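Local atomic coordinates of galactose mutarotase-like protein (Clostridium acetobutylicum, PDB entry 3OS7), a protein that is probably a carbohydrate-binding enzyme of the aldose 1-epimerase family, which interconverts the anomers of sugars such as galactose. Residues Leu31-Leu43 against Phe62-Val76. Sequence-based numbering, arbitrary orientation.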
loop_
_atom_site.group_PDB
_atom_site.type_symbol
_atom_site.label_atom_id
_atom_site.label_comp_id
_atom_site.label_asym_id
_atom_site.label_seq_id
_atom_site.Cartn_x
_atom_site.Cartn_y
_atom_site.Cartn_z
ATOM N N LEU A 31 -14.176 -2.358 5.172
ATOM C CA LEU A 31 -14.737 -1.004 5.297
ATOM C C LEU A 31 -13.841 -0.071 4.503
ATOM O O LEU A 31 -12.645 -0.022 4.748
ATOM C CB LEU A 31 -14.785 -0.591 6.769
ATOM C CG LEU A 31 -15.263 0.836 7.060
ATOM C CD1 LEU A 31 -16.675 1.053 6.504
ATOM C CD2 LEU A 31 -15.184 1.066 8.576
ATOM N N ILE A 32 -14.427 0.691 3.575
ATOM C CA ILE A 32 -13.707 1.627 2.781
ATOM C C ILE A 32 -14.249 3.053 2.991
ATOM O O ILE A 32 -15.461 3.250 3.171
ATOM C CB ILE A 32 -13.715 1.231 1.275
ATOM C CG1 ILE A 32 -12.703 2.062 0.470
ATOM C CG2 ILE A 32 -15.125 1.343 0.654
ATOM C CD1 ILE A 32 -12.539 1.537 -0.991
ATOM N N ILE A 33 -13.317 4.015 3.022
ATOM C CA ILE A 33 -13.648 5.432 3.255
ATOM C C ILE A 33 -13.316 6.278 2.008
ATOM O O ILE A 33 -12.189 6.784 1.860
ATOM C CB ILE A 33 -12.896 6.032 4.452
ATOM C CG1 ILE A 33 -12.891 5.101 5.683
ATOM C CG2 ILE A 33 -13.527 7.412 4.805
ATOM C CD1 ILE A 33 -14.255 4.793 6.251
ATOM N N PRO A 34 -14.293 6.444 1.109
ATOM C CA PRO A 34 -14.037 7.201 -0.119
ATOM C C PRO A 34 -13.484 8.612 0.096
ATOM O O PRO A 34 -12.533 9.000 -0.597
ATOM C CB PRO A 34 -15.399 7.213 -0.818
ATOM C CG PRO A 34 -16.078 5.986 -0.310
ATOM C CD PRO A 34 -15.638 5.852 1.120
ATOM N N ASP A 35 -14.012 9.334 1.085
ATOM C CA ASP A 35 -13.569 10.701 1.371
ATOM C C ASP A 35 -12.105 10.869 1.787
ATOM O O ASP A 35 -11.567 11.967 1.684
ATOM C CB ASP A 35 -14.421 11.312 2.480
ATOM C CG ASP A 35 -15.732 11.909 1.958
ATOM O OD1 ASP A 35 -15.877 12.070 0.735
ATOM O OD2 ASP A 35 -16.608 12.217 2.781
ATOM N N VAL A 36 -11.475 9.800 2.284
ATOM C CA VAL A 36 -10.059 9.843 2.598
ATOM C C VAL A 36 -9.302 8.727 1.827
ATOM O O VAL A 36 -9.087 7.620 2.323
ATOM C CB VAL A 36 -9.791 9.785 4.116
ATOM C CG1 VAL A 36 -8.333 9.995 4.399
ATOM C CG2 VAL A 36 -10.648 10.860 4.888
ATOM N N GLY A 37 -8.912 9.042 0.608
ATOM C CA GLY A 37 -8.022 8.168 -0.162
ATOM C C GLY A 37 -8.622 6.884 -0.658
ATOM O O GLY A 37 -7.883 6.005 -1.121
ATOM N N GLY A 38 -9.946 6.740 -0.589
ATOM C CA GLY A 38 -10.558 5.430 -0.867
ATOM C C GLY A 38 -9.897 4.348 -0.035
ATOM O O GLY A 38 -9.702 3.215 -0.490
ATOM N N ASN A 39 -9.597 4.688 1.222
ATOM C CA ASN A 39 -8.798 3.817 2.076
ATOM C C ASN A 39 -9.684 2.715 2.655
ATOM O O ASN A 39 -10.670 2.997 3.328
ATOM C CB ASN A 39 -8.155 4.668 3.178
ATOM C CG ASN A 39 -7.114 3.911 3.992
ATOM O OD1 ASN A 39 -7.267 2.713 4.264
ATOM N ND2 ASN A 39 -6.071 4.637 4.444
ATOM N N VAL A 40 -9.319 1.461 2.381
ATOM C CA VAL A 40 -9.821 0.302 3.101
ATOM C C VAL A 40 -9.140 0.201 4.496
ATOM O O VAL A 40 -7.986 -0.189 4.612
ATOM C CB VAL A 40 -9.641 -1.004 2.303
ATOM C CG1 VAL A 40 -10.175 -2.213 3.098
ATOM C CG2 VAL A 40 -10.335 -0.886 0.944
ATOM N N VAL A 41 -9.860 0.615 5.527
ATOM C CA VAL A 41 -9.343 0.722 6.886
ATOM C C VAL A 41 -9.596 -0.482 7.753
ATOM O O VAL A 41 -9.029 -0.597 8.839
ATOM C CB VAL A 41 -9.900 1.972 7.612
ATOM C CG1 VAL A 41 -9.437 3.220 6.896
ATOM C CG2 VAL A 41 -11.448 1.932 7.791
ATOM N N GLU A 42 -10.423 -1.397 7.272
ATOM C CA GLU A 42 -10.694 -2.632 7.973
ATOM C C GLU A 42 -10.868 -3.796 7.003
ATOM O O GLU A 42 -11.511 -3.648 5.994
ATOM C CB GLU A 42 -11.970 -2.477 8.816
ATOM C CG GLU A 42 -12.062 -3.554 9.876
ATOM C CD GLU A 42 -13.199 -3.317 10.840
ATOM O OE1 GLU A 42 -14.331 -3.142 10.350
ATOM O OE2 GLU A 42 -12.947 -3.298 12.070
ATOM N N LEU A 43 -10.250 -4.933 7.323
ATOM C CA LEU A 43 -10.465 -6.203 6.626
ATOM C C LEU A 43 -10.393 -7.298 7.682
ATOM O O LEU A 43 -9.334 -7.498 8.302
ATOM C CB LEU A 43 -9.405 -6.471 5.586
ATOM C CG LEU A 43 -9.541 -7.827 4.875
ATOM C CD1 LEU A 43 -10.871 -7.935 4.064
ATOM C CD2 LEU A 43 -8.335 -8.113 3.999
ATOM N N PHE A 62 -12.116 12.598 12.663
ATOM C CA PHE A 62 -12.011 12.559 11.217
ATOM C C PHE A 62 -10.808 13.350 10.727
ATOM O O PHE A 62 -10.046 12.883 9.895
ATOM C CB PHE A 62 -13.271 13.103 10.537
ATOM C CG PHE A 62 -13.166 13.133 9.047
ATOM C CD1 PHE A 62 -13.357 11.974 8.306
ATOM C CD2 PHE A 62 -12.810 14.301 8.377
ATOM C CE1 PHE A 62 -13.246 11.994 6.934
ATOM C CE2 PHE A 62 -12.705 14.327 6.992
ATOM C CZ PHE A 62 -12.921 13.165 6.272
ATOM N N GLU A 63 -10.653 14.560 11.239
ATOM C CA GLU A 63 -9.621 15.450 10.758
ATOM C C GLU A 63 -8.206 14.909 10.999
ATOM O O GLU A 63 -7.332 15.095 10.153
ATOM C CB GLU A 63 -9.764 16.818 11.430
ATOM C CG GLU A 63 -9.153 17.937 10.629
ATOM C CD GLU A 63 -9.826 18.142 9.277
ATOM O OE1 GLU A 63 -10.986 17.690 9.082
ATOM O OE2 GLU A 63 -9.185 18.770 8.405
ATOM N N ASP A 64 -8.005 14.232 12.129
ATOM C CA ASP A 64 -6.725 13.607 12.474
ATOM C C ASP A 64 -6.451 12.387 11.596
ATOM O O ASP A 64 -5.298 12.127 11.262
ATOM C CB ASP A 64 -6.674 13.205 13.943
ATOM C CG ASP A 64 -6.724 14.415 14.888
ATOM O OD1 ASP A 64 -6.222 15.484 14.504
ATOM O OD2 ASP A 64 -7.296 14.299 15.991
ATOM N N PHE A 65 -7.511 11.689 11.187
ATOM C CA PHE A 65 -7.390 10.633 10.187
ATOM C C PHE A 65 -7.008 11.224 8.823
ATOM O O PHE A 65 -5.996 10.829 8.218
ATOM C CB PHE A 65 -8.672 9.816 10.089
ATOM C CG PHE A 65 -8.640 8.756 9.007
ATOM C CD1 PHE A 65 -7.594 7.830 8.941
ATOM C CD2 PHE A 65 -9.634 8.694 8.056
ATOM C CE1 PHE A 65 -7.566 6.853 7.946
ATOM C CE2 PHE A 65 -9.597 7.724 7.048
ATOM C CZ PHE A 65 -8.569 6.808 6.996
ATOM N N LYS A 66 -7.757 12.220 8.368
ATOM C CA LYS A 66 -7.530 12.810 7.044
ATOM C C LYS A 66 -6.141 13.423 6.912
ATOM O O LYS A 66 -5.550 13.403 5.830
ATOM C CB LYS A 66 -8.589 13.858 6.724
ATOM C CG LYS A 66 -8.342 14.648 5.426
ATOM C CD LYS A 66 -9.508 15.568 5.069
ATOM C CE LYS A 66 -9.523 16.849 5.911
ATOM N NZ LYS A 66 -10.699 17.741 5.598
ATOM N N ASN A 67 -5.627 13.961 8.012
ATOM C CA ASN A 67 -4.298 14.569 8.008
ATOM C C ASN A 67 -3.137 13.579 8.030
ATOM O O ASN A 67 -2.033 13.930 7.613
ATOM C CB ASN A 67 -4.168 15.519 9.181
ATOM C CG ASN A 67 -4.872 16.822 8.931
ATOM O OD1 ASN A 67 -5.077 17.229 7.770
ATOM N ND2 ASN A 67 -5.244 17.494 10.005
ATOM N N ARG A 68 -3.389 12.354 8.480
ATOM C CA ARG A 68 -2.351 11.295 8.505
ATOM C C ARG A 68 -2.982 9.914 8.268
ATOM O O ARG A 68 -3.022 9.054 9.138
ATOM C CB ARG A 68 -1.598 11.329 9.825
ATOM C CG ARG A 68 -0.254 10.642 9.755
ATOM C CD ARG A 68 0.227 10.316 11.136
ATOM N NE ARG A 68 1.570 9.741 11.110
ATOM C CZ ARG A 68 2.165 9.234 12.175
ATOM N NH1 ARG A 68 1.534 9.212 13.333
ATOM N NH2 ARG A 68 3.370 8.709 12.069
ATOM N N PRO A 69 -3.481 9.689 7.053
ATOM C CA PRO A 69 -4.173 8.418 6.803
ATOM C C PRO A 69 -3.206 7.278 6.522
ATOM O O PRO A 69 -3.589 6.081 6.567
ATOM C CB PRO A 69 -5.026 8.745 5.573
ATOM C CG PRO A 69 -4.220 9.735 4.841
ATOM C CD PRO A 69 -3.615 10.609 5.918
ATOM N N GLN A 70 -1.949 7.630 6.250
ATOM C CA GLN A 70 -0.994 6.629 5.830
ATOM C C GLN A 70 -0.596 5.582 6.884
ATOM O O GLN A 70 0.061 4.606 6.536
ATOM C CB GLN A 70 0.276 7.278 5.284
ATOM C CG GLN A 70 1.067 8.105 6.273
ATOM C CD GLN A 70 0.671 9.533 6.228
ATOM O OE1 GLN A 70 -0.439 9.847 5.829
ATOM N NE2 GLN A 70 1.565 10.429 6.664
ATOM N N VAL A 71 -0.952 5.800 8.150
ATOM C CA VAL A 71 -0.703 4.824 9.217
ATOM C C VAL A 71 -1.899 3.914 9.533
ATOM O O VAL A 71 -1.877 3.197 10.518
ATOM C CB VAL A 71 -0.181 5.511 10.475
ATOM C CG1 VAL A 71 1.119 6.170 10.142
ATOM C CG2 VAL A 71 -1.208 6.502 11.082
ATOM N N TYR A 72 -2.921 3.930 8.657
ATOM C CA TYR A 72 -4.047 3.027 8.725
ATOM C C TYR A 72 -4.388 2.403 7.361
ATOM O O TYR A 72 -4.247 3.016 6.298
ATOM C CB TYR A 72 -5.301 3.765 9.194
ATOM C CG TYR A 72 -5.163 4.302 10.602
ATOM C CD1 TYR A 72 -5.316 3.455 11.700
ATOM C CD2 TYR A 72 -4.877 5.644 10.825
ATOM C CE1 TYR A 72 -5.175 3.946 13.021
ATOM C CE2 TYR A 72 -4.756 6.142 12.116
ATOM C CZ TYR A 72 -4.894 5.295 13.203
ATOM O OH TYR A 72 -4.765 5.803 14.482
ATOM N N GLY A 73 -4.883 1.185 7.426
ATOM C CA GLY A 73 -5.509 0.533 6.258
ATOM C C GLY A 73 -4.598 0.410 5.035
ATOM O O GLY A 73 -3.416 0.020 5.145
ATOM N N LEU A 74 -5.151 0.750 3.865
ATOM C CA LEU A 74 -4.452 0.629 2.581
ATOM C C LEU A 74 -4.364 2.015 1.904
ATOM O O LEU A 74 -5.200 2.359 1.053
ATOM C CB LEU A 74 -5.184 -0.370 1.675
ATOM C CG LEU A 74 -5.273 -1.823 2.151
ATOM C CD1 LEU A 74 -6.078 -2.670 1.192
ATOM C CD2 LEU A 74 -3.856 -2.394 2.292
ATOM N N PRO A 75 -3.383 2.824 2.299
ATOM C CA PRO A 75 -3.176 4.156 1.715
ATOM C C PRO A 75 -2.442 4.088 0.387
ATOM O O PRO A 75 -1.275 3.715 0.336
ATOM C CB PRO A 75 -2.303 4.870 2.754
ATOM C CG PRO A 75 -2.186 3.885 3.916
ATOM C CD PRO A 75 -2.381 2.548 3.339
ATOM N N VAL A 76 -3.101 4.523 -0.685
ATOM C CA VAL A 76 -2.457 4.518 -1.995
ATOM C C VAL A 76 -1.521 5.722 -2.183
ATOM O O VAL A 76 -1.878 6.865 -1.915
ATOM C CB VAL A 76 -3.494 4.382 -3.127
ATOM C CG1 VAL A 76 -4.360 5.601 -3.219
ATOM C CG2 VAL A 76 -2.812 4.062 -4.458
HETATM O O HOH W 1 -5.748 5.258 0.155
HETATM O O HOH W 2 -7.562 1.457 -0.178
#
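The beta hairpin formed by strands 28-33 and 39-45 of the galactose mutarotase-like fold meets the short helix 62-67 and the loop after it through Val36 and Asn39, on its turn and second strand. A type I turn from Ile33 to Val36 leads into a G1 beta bulge, where Gly38 and Asn39 both face Ile33. Val36 leaves this turn as an apolar wedge between two phenylalanines and a proline. It meets Phe62 from the opposite direction, CG2 lying 3.5 Å from Phe62 CE1. Its CB approaches Phe65 CE2, and CG1 reaches Pro69 CB at 3.7 Å. Val41 CG1 adds a contact with Phe65 CZ, and Trp15 packs near the same ring, its plane tilted by about 20°.

Beyond this cluster the contact turns polar. With CG anti to the backbone N (chi1 -170°), the Asn39 amide reaches the loop backbone and bridges Tyr72 and Leu74, on either side of Gly73 in the chain. ND2 donates a nearly straight bond (168°) to Tyr72 O, which lies in the amide plane; OD1 accepts from Leu74 N at 2.9 Å, the donor standing above the carbonyl plane. Both polar ends are thus used, which fixes the flip of the buried amide. Leu74 N also makes a weak bond to Val40 O (3.1 Å), while Gly73 CA packs closely against the same oxygen. One water bridges Gly37 O, Leu74 O and Val76 N; another donates to Gly38 O and Leu74 O while accepting from Val40 N at 3.1 Å.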